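Local coordinates for blue copper protein (Hyphomicrobium denitrificans, PDB 3EF4) that binds one copper ion as a pseudoazurin, a small periplasmic blue copper protein that probably carries electrons between redox partners, at residues I4-N9 with V18-F23; V24-G29 with F67-E72; Y75-A80 with V89-G94. All blocks are in the same frame, centred on the assembly; numbering follows the deposited sequence.

Interaction 1 of 3, residues I4-N9 with V18-F23. With PO4 (phosphate ion), chain E.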
loop_
_atom_site.group_PDB
_atom_site.type_symbol
_atom_site.label_atom_id
_atom_site.label_comp_id
_atom_site.label_asym_id
_atom_site.label_seq_id
_atom_site.Cartn_x
_atom_site.Cartn_y
_atom_site.Cartn_z
ATOM N N ILE A 4 1.666 -11.136 -2.599
ATOM C CA ILE A 4 2.040 -11.023 -1.186
ATOM C C ILE A 4 2.816 -9.752 -0.941
ATOM O O ILE A 4 3.733 -9.422 -1.707
ATOM C CB ILE A 4 2.921 -12.235 -0.789
ATOM C CG1 ILE A 4 2.212 -13.559 -1.058
ATOM C CG2 ILE A 4 3.323 -12.092 0.681
ATOM C CD1 ILE A 4 0.952 -13.784 -0.248
ATOM N N VAL A 5 2.448 -9.049 0.133
ATOM C CA VAL A 5 3.223 -7.911 0.593
ATOM C C VAL A 5 3.617 -8.172 2.021
ATOM O O VAL A 5 2.780 -8.391 2.885
ATOM C CB VAL A 5 2.401 -6.627 0.483
ATOM C CG1 VAL A 5 3.163 -5.468 1.098
ATOM C CG2 VAL A 5 2.057 -6.378 -0.971
ATOM N N GLU A 6 4.914 -8.220 2.273
ATOM C CA GLU A 6 5.404 -8.434 3.609
ATOM C C GLU A 6 5.506 -7.145 4.429
ATOM O O GLU A 6 5.914 -6.109 3.898
ATOM C CB GLU A 6 6.809 -9.057 3.555
ATOM C CG GLU A 6 6.859 -10.410 2.897
ATOM C CD GLU A 6 8.221 -11.090 3.057
ATOM O OE1 GLU A 6 9.182 -10.364 3.421
ATOM O OE2 GLU A 6 8.259 -12.308 2.823
ATOM N N MET A 7 5.125 -7.231 5.705
ATOM C CA MET A 7 5.336 -6.155 6.669
ATOM C C MET A 7 6.691 -6.357 7.362
ATOM O O MET A 7 6.813 -7.381 8.077
ATOM C CB MET A 7 4.082 -6.103 7.567
ATOM C CG MET A 7 2.882 -5.663 6.746
ATOM S SD MET A 7 1.261 -5.544 7.496
ATOM C CE MET A 7 0.918 -7.262 7.847
ATOM N N ARG A 8 7.635 -5.449 7.155
ATOM C CA ARG A 8 9.024 -5.690 7.589
ATOM C C ARG A 8 9.599 -4.506 8.373
ATOM O O ARG A 8 9.407 -3.350 8.078
ATOM C CB ARG A 8 9.939 -5.956 6.395
ATOM C CG ARG A 8 9.558 -7.207 5.617
ATOM C CD ARG A 8 10.582 -7.561 4.589
ATOM N NE ARG A 8 11.857 -7.962 5.199
ATOM C CZ ARG A 8 12.386 -9.153 5.253
ATOM N NH1 ARG A 8 13.583 -9.243 5.861
ATOM N NH2 ARG A 8 11.799 -10.232 4.781
ATOM N N ASN A 9 10.357 -4.846 9.428
ATOM C CA ASN A 9 11.104 -3.880 10.169
ATOM C C ASN A 9 12.217 -3.268 9.310
ATOM O O ASN A 9 12.500 -2.090 9.425
ATOM C CB ASN A 9 11.736 -4.517 11.381
ATOM C CG ASN A 9 10.715 -4.981 12.394
ATOM O OD1 ASN A 9 9.565 -4.506 12.378
ATOM N ND2 ASN A 9 11.134 -5.932 13.202
ATOM N N VAL A 18 8.989 -0.991 6.299
ATOM C CA VAL A 18 8.629 -1.108 4.906
ATOM C C VAL A 18 7.636 -2.203 4.621
ATOM O O VAL A 18 7.641 -3.273 5.229
ATOM C CB VAL A 18 9.886 -1.345 4.025
ATOM C CG1 VAL A 18 10.870 -0.214 4.205
ATOM C CG2 VAL A 18 10.542 -2.657 4.365
ATOM N N PHE A 19 6.785 -1.918 3.628
ATOM C CA PHE A 19 6.073 -2.957 2.936
ATOM C C PHE A 19 6.930 -3.442 1.774
ATOM O O PHE A 19 7.461 -2.619 1.023
ATOM C CB PHE A 19 4.746 -2.396 2.403
ATOM C CG PHE A 19 3.688 -2.124 3.427
ATOM C CD1 PHE A 19 2.977 -3.111 4.076
ATOM C CD2 PHE A 19 3.381 -0.821 3.758
ATOM C CE1 PHE A 19 2.002 -2.811 4.994
ATOM C CE2 PHE A 19 2.402 -0.515 4.659
ATOM C CZ PHE A 19 1.692 -1.525 5.300
ATOM N N GLN A 20 7.072 -4.735 1.627
ATOM C CA GLN A 20 7.888 -5.306 0.575
ATOM C C GLN A 20 7.049 -6.245 -0.284
ATOM O O GLN A 20 6.602 -7.297 0.235
ATOM C CB GLN A 20 9.071 -6.073 1.175
ATOM C CG GLN A 20 10.016 -6.563 0.079
ATOM C CD GLN A 20 11.445 -6.644 0.563
ATOM O OE1 GLN A 20 11.682 -7.304 1.588
ATOM N NE2 GLN A 20 12.428 -6.031 -0.123
ATOM N N PRO A 21 6.818 -5.908 -1.545
ATOM C CA PRO A 21 7.231 -4.683 -2.244
ATOM C C PRO A 21 6.374 -3.506 -1.820
ATOM O O PRO A 21 5.273 -3.661 -1.277
ATOM C CB PRO A 21 6.979 -4.995 -3.720
ATOM C CG PRO A 21 5.892 -6.016 -3.716
ATOM C CD PRO A 21 6.056 -6.788 -2.446
ATOM N N GLY A 22 6.859 -2.294 -2.083
ATOM C CA GLY A 22 6.150 -1.081 -1.832
ATOM C C GLY A 22 5.169 -0.681 -2.926
ATOM O O GLY A 22 4.314 0.175 -2.712
ATOM N N PHE A 23 5.306 -1.292 -4.089
ATOM C CA PHE A 23 4.412 -1.080 -5.228
ATOM C C PHE A 23 4.077 -2.468 -5.763
ATOM O O PHE A 23 4.970 -3.293 -5.939
ATOM C CB PHE A 23 5.076 -0.248 -6.311
ATOM C CG PHE A 23 4.243 -0.220 -7.575
ATOM C CD1 PHE A 23 3.159 0.626 -7.652
ATOM C CD2 PHE A 23 4.502 -1.038 -8.663
ATOM C CE1 PHE A 23 2.349 0.647 -8.772
ATOM C CE2 PHE A 23 3.694 -1.074 -9.777
ATOM C CZ PHE A 23 2.591 -0.232 -9.817
HETATM P P PO4 E . 4.171 -9.989 -5.206
HETATM O O1 PO4 E . 5.707 -10.234 -5.064
HETATM O O2 PO4 E . 3.808 -9.541 -6.667
HETATM O O3 PO4 E . 3.379 -11.309 -4.845
HETATM O O4 PO4 E . 3.719 -8.839 -4.191
HETATM O O HOH W 1 6.368 -9.811 -0.757
#
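Met7 and Phe19 both have CG anti to the carbonyl carbon, with chi1 of -67° and -72°, each CG leaning beside its own backbone N. The two side chains run alongside each other on one face of an antiparallel beta hairpin of the cupredoxin fold. Met7 CG rests 3.5 Å from Phe19 CE1. In the Met7 conformer described, one of two, SD stands at the ring edge, 5.1 Å from the Phe19 ring centroid, a Met-aromatic contact provisional to that extent. Val5 CG1 adds to this face against Phe19 CB at 3.7 Å. Beyond the pair lie copper ligands, Met7 touching His41 and Phe19 touching Met87, which makes this face second-shell packing for the metal site.

Glu6-Gln20 and Arg8-Val18 are the hydrogen-bonded pairs, each closed by two backbone bonds. Their side chains occupy the other face, where Arg8 CD passes 3.2 Å from Gln20 OE1. Arg8 NH2 forms a salt bridge to Glu6 OE1, which receives it through its syn lone pair and lies in the guanidinium plane; with Arg8 NE held by Lys10 O, this probably fixes the group's rotation. Beyond the Glu6-Gln20 pair, at the cis peptide between Gln20 and Pro21, one water donates to Ile4 O at 2.8 Å and to Gln20 O at 2.7 Å.

Interaction 2 of 3, residues V24-G29 with F67-E72; sequences VKVEAG and FNAEKE
Gly29 N donates to Ala69 O at 2.8 Å, the one hydrogen bond between 24-29 and 67-72, and it shows how two loops can be joined with very few atoms. The N-H...O angle is 153°, and the donor is tilted 31° from the carbonyl plane. Beside this bond two methyl contacts complete the first shell. Ala28 CB sits against the carbonyl oxygen Glu70 O at 3.3 Å, and Ala69 CB, directed toward the other segment, meets Val26 CG2 at 3.7 Å. CG2, the branch of Val26 lying between N and the carbonyl carbon, is the one that makes this contact. Glu70 starts out away from Gly29, but the chain bends at chi2 (-64°), and OE2 ends 3.9 Å from Gly29 CA.

In the next shell, Lys25 NZ forms a salt bridge with Glu27 OE1 at 2.6 Å and also donates to Val26 O. Glu27 N is bonded to Asp30 OD1, which ties the loop to the residue that follows Gly29. On the other segment, Ala69 N lies over the centre of the Phe67 ring, 4.1 Å above its plane.

This is structural packing away from the copper. It joins the end of strand 18-26 and the loop after it to the loop that follows strand 65-68; Val26 packs on Val32 of strand 31-35, and both Val26 and Ala69 pack on Val93 of strand 88-93.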
loop_
_atom_site.group_PDB
_atom_site.type_symbol
_atom_site.label_atom_id
_atom_site.label_comp_id
_atom_site.label_asym_id
_atom_site.label_seq_id
_atom_site.Cartn_x
_atom_site.Cartn_y
_atom_site.Cartn_z
ATOM N N VAL A 24 2.806 -2.715 -6.024
ATOM C CA VAL A 24 2.474 -3.978 -6.709
ATOM C C VAL A 24 1.335 -3.720 -7.685
ATOM O O VAL A 24 0.352 -3.063 -7.407
ATOM C CB VAL A 24 2.231 -5.146 -5.775
ATOM C CG1 VAL A 24 1.051 -4.849 -4.924
ATOM C CG2 VAL A 24 1.933 -6.466 -6.492
ATOM N N LYS A 25 1.535 -4.234 -8.878
ATOM C CA LYS A 25 0.578 -4.213 -9.963
ATOM C C LYS A 25 -0.154 -5.532 -10.030
ATOM O O LYS A 25 0.443 -6.607 -10.086
ATOM C CB LYS A 25 1.307 -3.886 -11.284
ATOM C CG LYS A 25 0.342 -4.043 -12.466
ATOM C CD LYS A 25 -0.553 -2.874 -12.689
ATOM C CE LYS A 25 -1.429 -2.934 -13.941
ATOM N NZ LYS A 25 -2.017 -4.287 -14.165
ATOM N N VAL A 26 -1.478 -5.448 -9.997
ATOM C CA VAL A 26 -2.352 -6.585 -9.986
ATOM C C VAL A 26 -3.503 -6.370 -10.971
ATOM O O VAL A 26 -3.640 -5.313 -11.601
ATOM C CB VAL A 26 -2.910 -6.898 -8.592
ATOM C CG1 VAL A 26 -1.803 -6.917 -7.561
ATOM C CG2 VAL A 26 -3.959 -5.865 -8.185
ATOM N N GLU A 27 -4.281 -7.430 -11.122
ATOM C CA GLU A 27 -5.461 -7.284 -11.996
ATOM C C GLU A 27 -6.706 -7.521 -11.153
ATOM O O GLU A 27 -6.679 -8.112 -10.081
ATOM C CB GLU A 27 -5.427 -8.239 -13.191
ATOM C CG GLU A 27 -4.325 -7.890 -14.204
ATOM C CD GLU A 27 -4.401 -6.524 -14.855
ATOM O OE1 GLU A 27 -3.445 -6.035 -15.520
ATOM O OE2 GLU A 27 -5.431 -5.827 -14.767
ATOM N N ALA A 28 -7.825 -7.022 -11.676
ATOM C CA ALA A 28 -9.062 -7.273 -10.970
ATOM C C ALA A 28 -9.303 -8.761 -10.733
ATOM O O ALA A 28 -9.000 -9.541 -11.653
ATOM C CB ALA A 28 -10.203 -6.716 -11.808
ATOM N N GLY A 29 -9.796 -9.106 -9.561
ATOM C CA GLY A 29 -10.013 -10.463 -9.145
ATOM C C GLY A 29 -8.837 -11.054 -8.400
ATOM O O GLY A 29 -8.936 -12.148 -7.825
ATOM N N PHE A 67 -6.528 -7.449 0.773
ATOM C CA PHE A 67 -7.180 -6.511 -0.118
ATOM C C PHE A 67 -7.688 -7.318 -1.328
ATOM O O PHE A 67 -6.870 -7.968 -2.009
ATOM C CB PHE A 67 -6.252 -5.407 -0.595
ATOM C CG PHE A 67 -6.808 -4.539 -1.704
ATOM C CD1 PHE A 67 -6.058 -4.329 -2.849
ATOM C CD2 PHE A 67 -8.039 -3.945 -1.635
ATOM C CE1 PHE A 67 -6.496 -3.557 -3.898
ATOM C CE2 PHE A 67 -8.482 -3.165 -2.699
ATOM C CZ PHE A 67 -7.719 -2.954 -3.807
ATOM N N ASN A 68 -8.954 -7.281 -1.555
ATOM C CA ASN A 68 -9.550 -7.976 -2.703
ATOM C C ASN A 68 -9.615 -6.989 -3.851
ATOM O O ASN A 68 -10.474 -6.117 -3.904
ATOM C CB ASN A 68 -10.932 -8.504 -2.358
ATOM C CG ASN A 68 -10.945 -9.529 -1.252
ATOM O OD1 ASN A 68 -11.746 -9.432 -0.301
ATOM N ND2 ASN A 68 -10.076 -10.463 -1.360
ATOM N N ALA A 69 -8.680 -7.060 -4.778
ATOM C CA ALA A 69 -8.600 -6.114 -5.879
ATOM C C ALA A 69 -9.767 -6.335 -6.810
ATOM O O ALA A 69 -9.907 -7.464 -7.261
ATOM C CB ALA A 69 -7.252 -6.307 -6.567
ATOM N N GLU A 70 -10.583 -5.310 -7.054
ATOM C CA GLU A 70 -11.775 -5.459 -7.878
ATOM C C GLU A 70 -11.938 -4.316 -8.860
ATOM O O GLU A 70 -11.981 -4.555 -10.068
ATOM C CB GLU A 70 -13.017 -5.609 -6.993
ATOM C CG GLU A 70 -13.025 -6.867 -6.155
ATOM C CD GLU A 70 -13.082 -8.156 -6.949
ATOM O OE1 GLU A 70 -13.664 -8.090 -8.049
ATOM O OE2 GLU A 70 -12.587 -9.178 -6.451
ATOM N N LYS A 71 -12.095 -3.103 -8.391
ATOM C CA LYS A 71 -12.263 -1.924 -9.201
ATOM C C LYS A 71 -10.912 -1.366 -9.605
ATOM O O LYS A 71 -10.008 -1.214 -8.781
ATOM C CB LYS A 71 -13.101 -0.887 -8.431
ATOM C CG LYS A 71 -13.428 0.334 -9.299
ATOM C CD LYS A 71 -14.271 1.388 -8.600
ATOM C CE LYS A 71 -14.597 2.553 -9.564
ATOM N N GLU A 72 -10.752 -0.994 -10.868
ATOM C CA GLU A 72 -9.476 -0.485 -11.364
ATOM C C GLU A 72 -9.126 0.802 -10.658
ATOM O O GLU A 72 -10.014 1.597 -10.301
ATOM C CB GLU A 72 -9.587 -0.215 -12.893
ATOM C CG GLU A 72 -10.474 0.997 -13.210
ATOM C CD GLU A 72 -10.889 1.295 -14.643
ATOM O OE1 GLU A 72 -10.272 0.709 -15.562
ATOM O OE2 GLU A 72 -11.849 2.110 -14.915
#

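Interaction 3 of 3, residues Y75-A80 with V89-G94; sequences YVLKCA and VLVQVG. With CU (copper (II) ion), chain D; PO4 (phosphate ion), chain H.
The hairpin of strands 73-78 and 88-93 leads into the copper site of this cupredoxin: just past the first strand Cys79 SG, placed anti to the backbone N, binds the copper ion at 2.2 Å, with His41, His82 and Met87 completing the site. The hairpin illustrates how a buried antiparallel pair can hold a metal-bearing loop at its end. Tyr75-Val91 and Leu77-Val89 are hydrogen-bonded pairs, each with two backbone bonds; the straightest runs from Val91 N to Tyr75 O, 2.8 Å at 173°.

Tyr75, Leu77, Val89 and Val91 share one face of the sheet. There Leu77 CB meets Val89 CG1 at 3.7 Å, and Tyr75 crosses Val93 obliquely, CE1 lying 3.5 Å from Val93 CG2. The carbonyl oxygen Val91 O, which accepts from Tyr75 N, also lies at the edge of the Tyr75 ring, in its plane. Tyr75 OH is hydrogen-bonded to Lys71 O, and the Tyr75 ring meets Phe67 with planes at about 50° and Trp50 edge-to-face. An alanine in place of Tyr75 would probably open a gap beside Val93, take away the ring that Phe67 and Trp50 meet, and leave Lys71 O without its hydroxyl partner.

On the opposite face Val76 CG2 touches Leu90 CD1 at 3.8 Å. Near the copper end, Lys78 stretches out to a phosphate ion, probably from the crystallisation liquor. At the other end of the hairpin, Gln92 NE2 donates to Gly94 O at 2.8 Å, almost in line with the carbonyl bond.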
loop_
_atom_site.group_PDB
_atom_site.type_symbol
_atom_site.label_atom_id
_atom_site.label_comp_id
_atom_site.label_asym_id
_atom_site.label_seq_id
_atom_site.Cartn_x
_atom_site.Cartn_y
_atom_site.Cartn_z
ATOM N N TYR A 75 -4.541 2.245 -5.052
ATOM C CA TYR A 75 -4.937 2.031 -3.664
ATOM C C TYR A 75 -3.722 2.191 -2.747
ATOM O O TYR A 75 -2.763 1.442 -2.845
ATOM C CB TYR A 75 -5.498 0.616 -3.535
ATOM C CG TYR A 75 -6.760 0.406 -4.307
ATOM C CD1 TYR A 75 -6.742 0.062 -5.647
ATOM C CD2 TYR A 75 -8.003 0.561 -3.696
ATOM C CE1 TYR A 75 -7.921 -0.131 -6.363
ATOM C CE2 TYR A 75 -9.159 0.369 -4.388
ATOM C CZ TYR A 75 -9.127 0.036 -5.726
ATOM O OH TYR A 75 -10.316 -0.190 -6.397
ATOM N N VAL A 76 -3.822 3.163 -1.868
ATOM C CA VAL A 76 -2.757 3.433 -0.908
ATOM C C VAL A 76 -3.128 2.837 0.433
ATOM O O VAL A 76 -4.225 3.132 0.958
ATOM C CB VAL A 76 -2.517 4.962 -0.753
ATOM C CG1 VAL A 76 -1.346 5.195 0.194
ATOM C CG2 VAL A 76 -2.250 5.609 -2.086
ATOM N N LEU A 77 -2.210 2.051 0.997
ATOM C CA LEU A 77 -2.355 1.540 2.353
ATOM C C LEU A 77 -1.175 2.011 3.182
ATOM O O LEU A 77 -0.096 2.262 2.682
ATOM C CB LEU A 77 -2.512 0.032 2.407
ATOM C CG LEU A 77 -3.704 -0.559 1.675
ATOM C CD1 LEU A 77 -3.393 -0.868 0.231
ATOM C CD2 LEU A 77 -4.209 -1.819 2.382
ATOM N N LYS A 78 -1.419 2.096 4.495
ATOM C CA LYS A 78 -0.417 2.422 5.449
ATOM C C LYS A 78 -0.368 1.379 6.559
ATOM O O LYS A 78 -1.299 0.644 6.773
ATOM C CB LYS A 78 -0.690 3.813 6.096
ATOM C CG LYS A 78 -2.008 3.867 6.853
ATOM C CD LYS A 78 -2.218 5.233 7.513
ATOM C CE LYS A 78 -3.624 5.303 8.115
ATOM N NZ LYS A 78 -3.890 6.604 8.756
ATOM N N CYS A 79 0.747 1.425 7.284
ATOM C CA CYS A 79 0.878 0.804 8.592
ATOM C C CYS A 79 0.639 1.903 9.615
ATOM O O CYS A 79 1.322 2.930 9.578
ATOM C CB CYS A 79 2.238 0.181 8.769
ATOM S SG CYS A 79 2.582 -0.292 10.467
ATOM N N ALA A 80 -0.372 1.725 10.477
ATOM C CA ALA A 80 -0.758 2.813 11.357
ATOM C C ALA A 80 0.392 3.315 12.232
ATOM O O ALA A 80 0.636 4.531 12.229
ATOM C CB ALA A 80 -1.923 2.402 12.245
ATOM N N VAL A 89 2.319 1.687 1.057
ATOM C CA VAL A 89 2.324 0.794 -0.093
ATOM C C VAL A 89 1.260 1.256 -1.062
ATOM O O VAL A 89 0.210 1.772 -0.678
ATOM C CB VAL A 89 2.120 -0.660 0.359
ATOM C CG1 VAL A 89 0.814 -0.839 1.153
ATOM C CG2 VAL A 89 2.166 -1.640 -0.803
ATOM N N LEU A 90 1.523 1.022 -2.346
ATOM C CA LEU A 90 0.666 1.415 -3.431
ATOM C C LEU A 90 0.323 0.165 -4.255
ATOM O O LEU A 90 1.215 -0.496 -4.787
ATOM C CB LEU A 90 1.351 2.445 -4.313
ATOM C CG LEU A 90 0.538 3.020 -5.493
ATOM C CD1 LEU A 90 -0.710 3.707 -5.002
ATOM C CD2 LEU A 90 1.375 3.976 -6.339
ATOM N N VAL A 91 -0.960 -0.129 -4.382
ATOM C CA VAL A 91 -1.422 -1.255 -5.191
ATOM C C VAL A 91 -2.128 -0.670 -6.408
ATOM O O VAL A 91 -3.066 0.125 -6.254
ATOM C CB VAL A 91 -2.381 -2.162 -4.426
ATOM C CG1 VAL A 91 -2.886 -3.297 -5.290
ATOM C CG2 VAL A 91 -1.702 -2.711 -3.183
ATOM N N GLN A 92 -1.710 -1.072 -7.590
ATOM C CA GLN A 92 -2.387 -0.700 -8.836
ATOM C C GLN A 92 -3.199 -1.859 -9.339
ATOM O O GLN A 92 -2.656 -2.935 -9.599
ATOM C CB GLN A 92 -1.347 -0.364 -9.881
ATOM C CG GLN A 92 -2.015 0.024 -11.202
ATOM C CD GLN A 92 -1.006 0.491 -12.251
ATOM O OE1 GLN A 92 0.154 0.820 -11.942
ATOM N NE2 GLN A 92 -1.482 0.570 -13.485
ATOM N N VAL A 93 -4.491 -1.621 -9.488
ATOM C CA VAL A 93 -5.406 -2.591 -10.049
ATOM C C VAL A 93 -5.733 -2.164 -11.470
ATOM O O VAL A 93 -6.427 -1.158 -11.672
ATOM C CB VAL A 93 -6.695 -2.711 -9.209
ATOM C CG1 VAL A 93 -7.606 -3.789 -9.782
ATOM C CG2 VAL A 93 -6.367 -2.962 -7.751
ATOM N N GLY A 94 -5.209 -2.876 -12.449
ATOM C CA GLY A 94 -5.538 -2.451 -13.811
ATOM C C GLY A 94 -5.088 -1.061 -14.140
ATOM O O GLY A 94 -3.985 -0.650 -13.764
HETATM CU CU CU D . 4.688 -0.952 10.486
HETATM P P PO4 H . -5.991 5.247 11.990
HETATM O O1 PO4 H . -4.606 5.160 12.724
HETATM O O2 PO4 H . -5.803 5.949 10.575
HETATM O O3 PO4 H . -6.563 3.785 11.751
HETATM O O4 PO4 H . -7.008 6.091 12.836
#

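In the fold
The three contacts show how one strand of a cupredoxin can be shared by contacts far apart. Strand 18-26 serves interaction 1 with its first half and interaction 2 with its second and the loop 27-29 beyond, their centres about 17 Å apart, and from Gly22 onward it pairs with strand 88-93 of interaction 3. Gly22 O probably accepts from Leu90 N at 2.9 Å, and Val26 N probably donates to Gln92 O at 2.8 Å. Interaction 3, close to the centre of the molecule, lies about 11 Å from interaction 1 and 10 Å from interaction 2, centre to centre. Copper is bound at the end of interaction 3 and flanked by interaction 1, whose Met7 side chain comes within about 6 Å of it; interaction 2 lies away from it.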